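Local atomic coordinates of acetohydroxyacid synthase small subunit Related (Bacteroides thetaiotaomicron, PDB entry 2F06), a protein that is of unknown function but, as a pair of ACT domains related to acetohydroxyacid synthase small subunits, binds free histidine and probably senses amino acids. Residues E30-A36 and I51-K57; L13-S17 and E41-F45; V5-I11 and A68-V74. All coordinates share one frame; numbering follows the deposited sequence.

Contacts 1 and 3 lie in the same antiparallel sheet, where strands 46-52 and 5-13 are neighbours, and they touch where Pro55 packs on Lys7 and Leu9. Contact 3 is nearest the centre of the chain and is a regular strand pairing with one mainly aliphatic face and one mixed face with a buried amide. Contact 1 is the end of a hairpin, partly buried, with a bulge and a ligand at its margin. Contact 2, about 22 Å from contact 1 between centres, joins two loops at the far end of the sheet; although distant from the chain's centre it is buried, and beside one phenylalanine ring a carbonyl meets a lysine of the same chain while charged side chains reach other subunits.

Contact 1 of 3, residues E30-A36 and I51-K57; sequences ENINLSA and IVSDPDK. With HIS (histidine), chain C.
Turned between the backbone N and the carbonyl carbon (chi1 56°), the Ser53 hydroxyl OG accepts from Asn33 N at 2.9 Å. Asn33 CG lies anti to its own N (chi1 -159°), which carries OD1 to the amino N of the bound histidine in a 2.5 Å hydrogen bond, while ND2 bonds to Asn81 OD1 of the second subunit. A small hydroxyl fits the first place, an amide reaching to the ligand the second. Ser53 N returns a bond to Asn33 O at 2.8 Å. Ser35 and Ala36 both face Ile51 in a beta bulge: Ser35 N donates to Ile51 O at 2.8 Å, Ala36 N only weakly. Ile32 lies between the strand end and helix 55-64, CG2 on Val52 CB at 3.7 Å and CD1 against Lys57 CG. Lys57 NZ binds Glu30 O weakly, beside the Schellman motif at Asn31, while Asp54 caps helix 55-64 through Lys57 N. The ligand's amino N also donates to Leu34 O at 2.9 Å, and its carboxylate O accepts from Leu34 N; Asn81, Leu86 and Ser105 of the second subunit add further hydrogen bonds. Backbone and amide groups thus read the amino-acid moiety at a subunit interface, consistent with an ACT-type regulatory pocket.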
loop_
_atom_site.group_PDB
_atom_site.type_symbol
_atom_site.label_atom_id
_atom_site.label_comp_id
_atom_site.label_asym_id
_atom_site.label_seq_id
_atom_site.Cartn_x
_atom_site.Cartn_y
_atom_site.Cartn_z
ATOM N N GLU A 30 -3.898 -1.982 29.039
ATOM C CA GLU A 30 -4.247 -3.351 29.320
ATOM C C GLU A 30 -3.039 -4.214 29.760
ATOM O O GLU A 30 -3.207 -5.444 30.022
ATOM C CB GLU A 30 -4.964 -3.999 28.110
ATOM C CG GLU A 30 -6.248 -3.329 27.552
ATOM C CD GLU A 30 -7.375 -3.055 28.573
ATOM O OE1 GLU A 30 -7.085 -2.706 29.734
ATOM O OE2 GLU A 30 -8.578 -3.158 28.216
ATOM N N ASN A 31 -1.855 -3.585 29.855
ATOM C CA ASN A 31 -0.556 -4.247 30.089
ATOM C C ASN A 31 -0.338 -5.295 29.000
ATOM O O ASN A 31 0.069 -6.427 29.279
ATOM C CB ASN A 31 -0.461 -4.874 31.496
ATOM C CG ASN A 31 1.013 -5.053 32.007
ATOM O OD1 ASN A 31 1.455 -6.177 32.372
ATOM N ND2 ASN A 31 1.752 -3.947 32.050
ATOM N N ILE A 32 -0.642 -4.900 27.752
ATOM C CA ILE A 32 -0.416 -5.725 26.595
ATOM C C ILE A 32 0.870 -5.251 25.995
ATOM O O ILE A 32 1.030 -4.070 25.662
ATOM C CB ILE A 32 -1.625 -5.780 25.637
ATOM C CG1 ILE A 32 -2.786 -6.561 26.256
ATOM C CG2 ILE A 32 -1.284 -6.616 24.338
ATOM C CD1 ILE A 32 -4.149 -6.428 25.560
ATOM N N ASN A 33 1.822 -6.180 25.914
ATOM C CA ASN A 33 3.118 -5.930 25.267
ATOM C C ASN A 33 3.056 -6.140 23.747
ATOM O O ASN A 33 2.499 -7.144 23.223
ATOM C CB ASN A 33 4.232 -6.852 25.844
ATOM C CG ASN A 33 5.650 -6.312 25.598
ATOM O OD1 ASN A 33 5.945 -5.166 25.919
ATOM N ND2 ASN A 33 6.522 -7.134 25.015
ATOM N N LEU A 34 3.726 -5.243 23.046
ATOM C CA LEU A 34 3.940 -5.367 21.616
ATOM C C LEU A 34 5.237 -6.144 21.367
ATOM O O LEU A 34 6.264 -5.787 21.877
ATOM C CB LEU A 34 4.015 -3.958 21.036
ATOM C CG LEU A 34 2.746 -3.066 21.099
ATOM C CD1 LEU A 34 3.110 -1.610 20.792
ATOM C CD2 LEU A 34 1.744 -3.499 20.070
ATOM N N SER A 35 5.191 -7.199 20.568
ATOM C CA SER A 35 6.375 -8.011 20.218
ATOM C C SER A 35 7.041 -7.590 18.940
ATOM O O SER A 35 8.247 -7.678 18.792
ATOM C CB SER A 35 5.938 -9.452 20.015
ATOM O OG SER A 35 5.859 -10.013 21.277
ATOM N N ALA A 36 6.199 -7.200 18.008
ATOM C CA ALA A 36 6.585 -6.956 16.616
ATOM C C ALA A 36 5.467 -6.162 15.986
ATOM O O ALA A 36 4.267 -6.495 16.134
ATOM C CB ALA A 36 6.769 -8.253 15.838
ATOM N N ILE A 51 2.061 -7.886 16.239
ATOM C CA ILE A 51 2.144 -9.065 17.125
ATOM C C ILE A 51 2.136 -8.605 18.589
ATOM O O ILE A 51 3.022 -7.860 19.001
ATOM C CB ILE A 51 3.376 -9.973 16.801
ATOM C CG1 ILE A 51 3.332 -10.388 15.330
ATOM C CG2 ILE A 51 3.391 -11.185 17.755
ATOM C CD1 ILE A 51 2.381 -11.518 14.981
ATOM N N VAL A 52 1.113 -9.002 19.358
ATOM C CA VAL A 52 1.009 -8.586 20.755
ATOM C C VAL A 52 1.045 -9.805 21.735
ATOM O O VAL A 52 0.951 -10.959 21.279
ATOM C CB VAL A 52 -0.268 -7.735 21.001
ATOM C CG1 VAL A 52 -0.254 -6.472 20.057
ATOM C CG2 VAL A 52 -1.561 -8.578 20.805
ATOM N N SER A 53 1.136 -9.531 23.044
ATOM C CA SER A 53 1.247 -10.607 24.074
ATOM C C SER A 53 -0.051 -11.399 24.346
ATOM O O SER A 53 -0.002 -12.564 24.781
ATOM C CB SER A 53 1.799 -10.054 25.384
ATOM O OG SER A 53 0.991 -8.991 25.837
ATOM N N ASP A 54 -1.194 -10.762 24.085
ATOM C CA ASP A 54 -2.508 -11.370 24.248
ATOM C C ASP A 54 -3.445 -10.853 23.131
ATOM O O ASP A 54 -4.135 -9.838 23.315
ATOM C CB ASP A 54 -3.040 -11.092 25.686
ATOM C CG ASP A 54 -4.366 -11.772 25.985
ATOM O OD1 ASP A 54 -5.075 -12.198 25.047
ATOM O OD2 ASP A 54 -4.725 -11.836 27.203
ATOM N N PRO A 55 -3.438 -11.515 21.950
ATOM C CA PRO A 55 -4.231 -10.949 20.832
ATOM C C PRO A 55 -5.757 -10.832 21.056
ATOM O O PRO A 55 -6.350 -9.855 20.614
ATOM C CB PRO A 55 -3.874 -11.828 19.614
ATOM C CG PRO A 55 -3.295 -13.044 20.137
ATOM C CD PRO A 55 -2.703 -12.719 21.547
ATOM N N ASP A 56 -6.357 -11.759 21.794
ATOM C CA ASP A 56 -7.806 -11.740 22.042
ATOM C C ASP A 56 -8.218 -10.584 22.974
ATOM O O ASP A 56 -9.214 -9.899 22.712
ATOM C CB ASP A 56 -8.309 -13.085 22.580
ATOM C CG ASP A 56 -8.093 -14.244 21.588
ATOM O OD1 ASP A 56 -8.056 -14.056 20.325
ATOM O OD2 ASP A 56 -7.964 -15.377 22.100
ATOM N N LYS A 57 -7.442 -10.385 24.035
ATOM C CA LYS A 57 -7.675 -9.267 24.965
ATOM C C LYS A 57 -7.454 -7.939 24.219
ATOM O O LYS A 57 -8.243 -7.002 24.378
ATOM C CB LYS A 57 -6.748 -9.357 26.170
ATOM C CG LYS A 57 -7.097 -8.382 27.225
ATOM C CD LYS A 57 -6.453 -8.731 28.542
ATOM C CE LYS A 57 -5.732 -7.528 29.026
ATOM N NZ LYS A 57 -5.709 -7.531 30.483
HETATM N N HIS C . 7.261 -4.074 24.031
HETATM C CA HIS C . 7.246 -2.568 24.049
HETATM C C HIS C . 5.917 -1.872 24.028
HETATM O O HIS C . 4.845 -2.425 24.259
HETATM C CB HIS C . 8.138 -1.949 22.960
HETATM C CG HIS C . 7.828 -2.365 21.532
HETATM N ND1 HIS C . 8.148 -3.617 21.021
HETATM C CD2 HIS C . 7.371 -1.643 20.477
HETATM C CE1 HIS C . 7.837 -3.660 19.732
HETATM N NE2 HIS C . 7.371 -2.468 19.376
HETATM O OXT HIS C . 5.894 -0.668 23.737
#

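Contact 2 of 3, residues L13-S17 and E41-F45; sequences LENKS and ENADF
Lys16 and Phe45 bury the greatest areas here, each reaching across to the backbone of the opposite loop. The Lys16 chain bends at chi2 (-94°), runs alongside the carbonyl of Asp44, and brings NZ to Asn42 O, which it meets at 2.8 Å almost straight along the carbonyl direction. A long, flexible side chain suits this position because its methylenes can span the gap between the loops while its ammonium group serves a backbone oxygen. The same NZ forms a salt bridge with Glu101 of the second subunit, so one charge ties together both loops and the interface. Replacing Lys16 by a methionine would probably leave Asn42 O without this donor and Glu101 of the second subunit without its mate.

Phe45, in the conformer described, turns its ring so that its edge meets the backbone of 13-15, with Leu13 O in the ring plane and 3.2 Å from Phe45 CB; the exact fit of the ring there is doubtful. Its backbone is fixed from within the loop: Asn42 OD1 takes Asp44 N at 2.6 Å in the carbonyl plane, an Asx turn, and Phe45 N at 2.8 Å from above that plane. Asn42 N also bonds to Phe45 O at 2.8 Å, closing the turn. Asparagine suits this place because its short amide folds back onto the following N-H groups. Asp44, pointing away from 13-17, is held through its carboxylate by Arg117 and Tyr102 of the third subunit.

Segment 13-17 links strand 5-13 to helix 19-29, and segment 41-45 is the turn between strands 34-41 and 46-52.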
loop_
_atom_site.group_PDB
_atom_site.type_symbol
_atom_site.label_atom_id
_atom_site.label_comp_id
_atom_site.label_asym_id
_atom_site.label_seq_id
_atom_site.Cartn_x
_atom_site.Cartn_y
_atom_site.Cartn_z
ATOM N N LEU A 13 -5.699 2.764 10.972
ATOM C CA LEU A 13 -5.329 4.005 11.674
ATOM C C LEU A 13 -5.821 5.073 10.716
ATOM O O LEU A 13 -5.242 5.268 9.611
ATOM C CB LEU A 13 -3.794 4.148 11.837
ATOM C CG LEU A 13 -2.848 3.040 12.333
ATOM C CD1 LEU A 13 -1.326 3.270 11.941
ATOM C CD2 LEU A 13 -3.030 2.720 13.804
ATOM N N GLU A 14 -6.889 5.741 11.093
ATOM C CA GLU A 14 -7.409 6.837 10.301
ATOM C C GLU A 14 -6.583 8.135 10.487
ATOM O O GLU A 14 -5.583 8.115 11.177
ATOM C CB GLU A 14 -8.868 7.025 10.652
ATOM C CG GLU A 14 -9.132 7.277 12.072
ATOM C CD GLU A 14 -10.187 8.343 12.225
ATOM O OE1 GLU A 14 -9.945 9.474 11.736
ATOM O OE2 GLU A 14 -11.251 8.075 12.851
ATOM N N ASN A 15 -6.931 9.246 9.846
ATOM C CA ASN A 15 -6.266 10.537 10.249
ATOM C C ASN A 15 -4.720 10.469 9.884
ATOM O O ASN A 15 -4.418 10.244 8.712
ATOM C CB ASN A 15 -6.708 10.827 11.722
ATOM C CG ASN A 15 -5.765 11.694 12.532
ATOM O OD1 ASN A 15 -5.309 11.277 13.594
ATOM N ND2 ASN A 15 -5.523 12.921 12.076
ATOM N N LYS A 16 -3.770 10.633 10.827
ATOM C CA LYS A 16 -2.276 10.361 10.618
ATOM C C LYS A 16 -1.388 10.760 11.834
ATOM O O LYS A 16 -0.158 10.635 11.747
ATOM C CB LYS A 16 -1.703 11.089 9.382
ATOM C CG LYS A 16 -1.633 10.299 8.048
ATOM C CD LYS A 16 -0.267 9.602 7.770
ATOM C CE LYS A 16 -0.454 8.353 6.839
ATOM N NZ LYS A 16 0.790 7.679 6.333
ATOM N N SER A 17 -2.007 11.170 12.961
ATOM C CA SER A 17 -1.550 12.405 13.672
ATOM C C SER A 17 -1.509 12.655 15.226
ATOM O O SER A 17 -1.268 13.816 15.590
ATOM C CB SER A 17 -2.243 13.630 13.024
ATOM O OG SER A 17 -3.531 13.844 13.586
ATOM N N GLU A 41 1.588 1.581 5.205
ATOM C CA GLU A 41 0.959 2.909 5.097
ATOM C C GLU A 41 0.632 3.366 3.673
ATOM O O GLU A 41 1.300 2.975 2.707
ATOM C CB GLU A 41 1.858 3.977 5.764
ATOM C CG GLU A 41 2.833 4.698 4.800
ATOM C CD GLU A 41 3.926 3.777 4.264
ATOM O OE1 GLU A 41 4.035 2.640 4.731
ATOM O OE2 GLU A 41 4.677 4.176 3.403
ATOM N N ASN A 42 -0.360 4.234 3.548
ATOM C CA ASN A 42 -0.486 4.979 2.331
ATOM C C ASN A 42 -0.453 6.474 2.716
ATOM O O ASN A 42 -0.273 6.821 3.902
ATOM C CB ASN A 42 -1.754 4.540 1.592
ATOM C CG ASN A 42 -3.031 4.868 2.378
ATOM O OD1 ASN A 42 -3.244 6.038 2.816
ATOM N ND2 ASN A 42 -3.886 3.828 2.600
ATOM N N ALA A 43 -0.646 7.343 1.726
ATOM C CA ALA A 43 -0.611 8.794 1.921
ATOM C C ALA A 43 -1.641 9.281 2.978
ATOM O O ALA A 43 -1.488 10.337 3.541
ATOM C CB ALA A 43 -0.833 9.503 0.614
ATOM N N ASP A 44 -2.695 8.540 3.228
ATOM C CA ASP A 44 -3.699 9.152 4.097
ATOM C C ASP A 44 -3.710 8.432 5.428
ATOM O O ASP A 44 -3.885 9.065 6.490
ATOM C CB ASP A 44 -5.135 9.208 3.532
ATOM C CG ASP A 44 -5.224 9.732 2.132
ATOM O OD1 ASP A 44 -4.580 10.749 1.775
ATOM O OD2 ASP A 44 -6.030 9.147 1.374
ATOM N N PHE A 45 -3.564 7.101 5.409
ATOM C CA PHE A 45 -3.819 6.277 6.576
ATOM C C PHE A 45 -2.751 5.217 6.660
ATOM O O PHE A 45 -2.070 4.964 5.659
ATOM C CB PHE A 45 -5.215 5.615 6.461
ATOM C CG PHE A 45 -6.346 6.601 6.185
ATOM C CD1 PHE A 45 -6.973 7.254 7.211
ATOM C CD2 PHE A 45 -6.758 6.871 4.895
ATOM C CE1 PHE A 45 -7.997 8.145 6.946
ATOM C CE2 PHE A 45 -7.772 7.718 4.632
ATOM C CZ PHE A 45 -8.387 8.386 5.659
#

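Contact 3 of 3, residues V5-I11 and A68-V74; sequences VAKQLSI and AVNITDV
Strands 5-11 and 69-74 run antiparallel, their axes 4.5 Å apart at the closest and at 145° between directions, and six backbone hydrogen bonds link Ala6, Gln8 and Ser10 to Val74, Thr72 and Asn70 respectively. These are the first and last strands of the first ACT domain's beta-alpha-beta-beta-alpha-beta, ferredoxin-like fold, and in that fold the two lie side by side.

Residues alternate between two faces. One carries Lys7, Leu9, Ile11, Val69, Ile71 and Asp73, and its aliphatic part packs under helix 55-64: Leu9 on Ala58 and Leu62, Val69 on Leu62, Ile71 on Tyr59. The beta-branched Val69 and Ile71 suit their places by offering carbons to Ile11 and Leu9 across the strands as well as to that helix. Leu9 and Ile71 run abreast in one direction, with Leu9 CD2 on Ile71 CG1 at 3.6 Å; Ile11 CG1 meets Val69 CG1 at 3.6 Å in the same fashion. With CG anti to the carbonyl carbon (chi1 -67°), Lys7 stretches its methylenes over Ile71 CG2, which lies 3.6 Å from Lys7 CB, before NZ reaches a salt bridge with Asp56. Its long chain serves as an apolar cover and as a charge at the margin.

The other face bears Ala6, Gln8, Ser10, Asn70, Thr72 and Val74. Gln8 lies alongside Thr72, and both ends of its buried amide have partners: OE1 accepts from Tyr102 OH and NE2 donates to Tyr104 OH. Val74 is set crosswise to Gln8, its CG1 3.6 Å from Gln8 NE2.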
loop_
_atom_site.group_PDB
_atom_site.type_symbol
_atom_site.label_atom_id
_atom_site.label_comp_id
_atom_site.label_asym_id
_atom_site.label_seq_id
_atom_site.Cartn_x
_atom_site.Cartn_y
_atom_site.Cartn_z
ATOM N N VAL A 5 0.537 -21.372 14.153
ATOM C CA VAL A 5 -0.197 -20.279 13.525
ATOM C C VAL A 5 -0.577 -19.229 14.566
ATOM O O VAL A 5 -1.283 -19.486 15.556
ATOM C CB VAL A 5 -1.439 -20.745 12.713
ATOM C CG1 VAL A 5 -2.167 -19.569 12.126
ATOM C CG2 VAL A 5 -1.040 -21.668 11.567
ATOM N N ALA A 6 -0.085 -18.021 14.330
ATOM C CA ALA A 6 -0.275 -16.915 15.222
ATOM C C ALA A 6 -1.317 -15.918 14.715
ATOM O O ALA A 6 -1.584 -15.795 13.538
ATOM C CB ALA A 6 1.048 -16.237 15.478
ATOM N N LYS A 7 -1.899 -15.194 15.656
ATOM C CA LYS A 7 -2.842 -14.145 15.355
ATOM C C LYS A 7 -2.065 -12.832 15.260
ATOM O O LYS A 7 -1.339 -12.432 16.190
ATOM C CB LYS A 7 -3.926 -14.088 16.440
ATOM C CG LYS A 7 -4.844 -15.338 16.474
ATOM C CD LYS A 7 -5.863 -15.209 17.619
ATOM C CE LYS A 7 -7.286 -15.537 17.134
ATOM N NZ LYS A 7 -8.103 -16.099 18.228
ATOM N N GLN A 8 -2.177 -12.199 14.096
ATOM C CA GLN A 8 -1.689 -10.864 13.925
ATOM C C GLN A 8 -2.854 -9.879 13.929
ATOM O O GLN A 8 -3.868 -10.083 13.267
ATOM C CB GLN A 8 -0.942 -10.777 12.622
ATOM C CG GLN A 8 -0.468 -9.391 12.268
ATOM C CD GLN A 8 -0.064 -9.325 10.804
ATOM O OE1 GLN A 8 -0.909 -9.142 9.919
ATOM N NE2 GLN A 8 1.210 -9.492 10.545
ATOM N N LEU A 9 -2.733 -8.800 14.666
ATOM C CA LEU A 9 -3.737 -7.744 14.555
ATOM C C LEU A 9 -3.406 -6.820 13.383
ATOM O O LEU A 9 -2.261 -6.384 13.189
ATOM C CB LEU A 9 -3.817 -6.897 15.827
ATOM C CG LEU A 9 -4.200 -7.551 17.160
ATOM C CD1 LEU A 9 -4.540 -6.501 18.170
ATOM C CD2 LEU A 9 -5.380 -8.418 17.036
ATOM N N SER A 10 -4.435 -6.516 12.613
ATOM C CA SER A 10 -4.375 -5.447 11.649
ATOM C C SER A 10 -5.324 -4.358 12.064
ATOM O O SER A 10 -6.531 -4.578 12.047
ATOM C CB SER A 10 -4.746 -5.964 10.253
ATOM O OG SER A 10 -3.622 -6.701 9.783
ATOM N N ILE A 11 -4.774 -3.174 12.319
ATOM C CA ILE A 11 -5.516 -2.091 12.844
ATOM C C ILE A 11 -5.515 -0.865 11.894
ATOM O O ILE A 11 -4.424 -0.331 11.536
ATOM C CB ILE A 11 -5.004 -1.700 14.250
ATOM C CG1 ILE A 11 -4.881 -2.897 15.180
ATOM C CG2 ILE A 11 -5.933 -0.650 14.890
ATOM C CD1 ILE A 11 -3.751 -2.758 16.179
ATOM N N ALA A 68 -11.153 -0.135 14.146
ATOM C CA ALA A 68 -11.379 -1.203 13.213
ATOM C C ALA A 68 -10.140 -2.137 13.235
ATOM O O ALA A 68 -9.055 -1.725 12.890
ATOM C CB ALA A 68 -11.614 -0.628 11.807
ATOM N N VAL A 69 -10.312 -3.390 13.656
ATOM C CA VAL A 69 -9.229 -4.382 13.795
ATOM C C VAL A 69 -9.655 -5.683 13.193
ATOM O O VAL A 69 -10.775 -6.142 13.392
ATOM C CB VAL A 69 -9.001 -4.831 15.284
ATOM C CG1 VAL A 69 -7.548 -5.273 15.539
ATOM C CG2 VAL A 69 -9.418 -3.807 16.236
ATOM N N ASN A 70 -8.727 -6.352 12.551
ATOM C CA ASN A 70 -8.985 -7.660 11.955
ATOM C C ASN A 70 -7.857 -8.526 12.440
ATOM O O ASN A 70 -6.798 -7.993 12.753
ATOM C CB ASN A 70 -8.900 -7.548 10.438
ATOM C CG ASN A 70 -10.054 -6.791 9.844
ATOM O OD1 ASN A 70 -11.170 -6.784 10.352
ATOM N ND2 ASN A 70 -9.804 -6.200 8.681
ATOM N N ILE A 71 -8.067 -9.841 12.517
ATOM C CA ILE A 71 -6.989 -10.788 12.861
ATOM C C ILE A 71 -6.623 -11.551 11.598
ATOM O O ILE A 71 -7.494 -11.840 10.788
ATOM C CB ILE A 71 -7.399 -11.712 14.045
ATOM C CG1 ILE A 71 -7.416 -10.896 15.335
ATOM C CG2 ILE A 71 -6.461 -12.886 14.193
ATOM C CD1 ILE A 71 -8.675 -11.067 16.044
ATOM N N THR A 72 -5.324 -11.747 11.380
ATOM C CA THR A 72 -4.783 -12.525 10.241
ATOM C C THR A 72 -3.885 -13.606 10.815
ATOM O O THR A 72 -3.249 -13.367 11.836
ATOM C CB THR A 72 -3.923 -11.599 9.326
ATOM O OG1 THR A 72 -4.725 -10.504 8.923
ATOM C CG2 THR A 72 -3.341 -12.331 8.024
ATOM N N ASP A 73 -3.825 -14.767 10.151
ATOM C CA ASP A 73 -2.926 -15.870 10.529
ATOM C C ASP A 73 -1.601 -15.495 9.899
ATOM O O ASP A 73 -1.562 -15.096 8.748
ATOM C CB ASP A 73 -3.344 -17.229 9.944
ATOM C CG ASP A 73 -4.749 -17.677 10.340
ATOM O OD1 ASP A 73 -5.200 -17.344 11.463
ATOM O OD2 ASP A 73 -5.420 -18.369 9.475
ATOM N N VAL A 74 -0.540 -15.604 10.673
ATOM C CA VAL A 74 0.847 -15.528 10.231
ATOM C C VAL A 74 1.629 -16.628 11.012
ATOM O O VAL A 74 1.097 -17.278 11.956
ATOM C CB VAL A 74 1.461 -14.137 10.620
ATOM C CG1 VAL A 74 0.712 -13.003 9.857
ATOM C CG2 VAL A 74 1.392 -13.919 12.162
#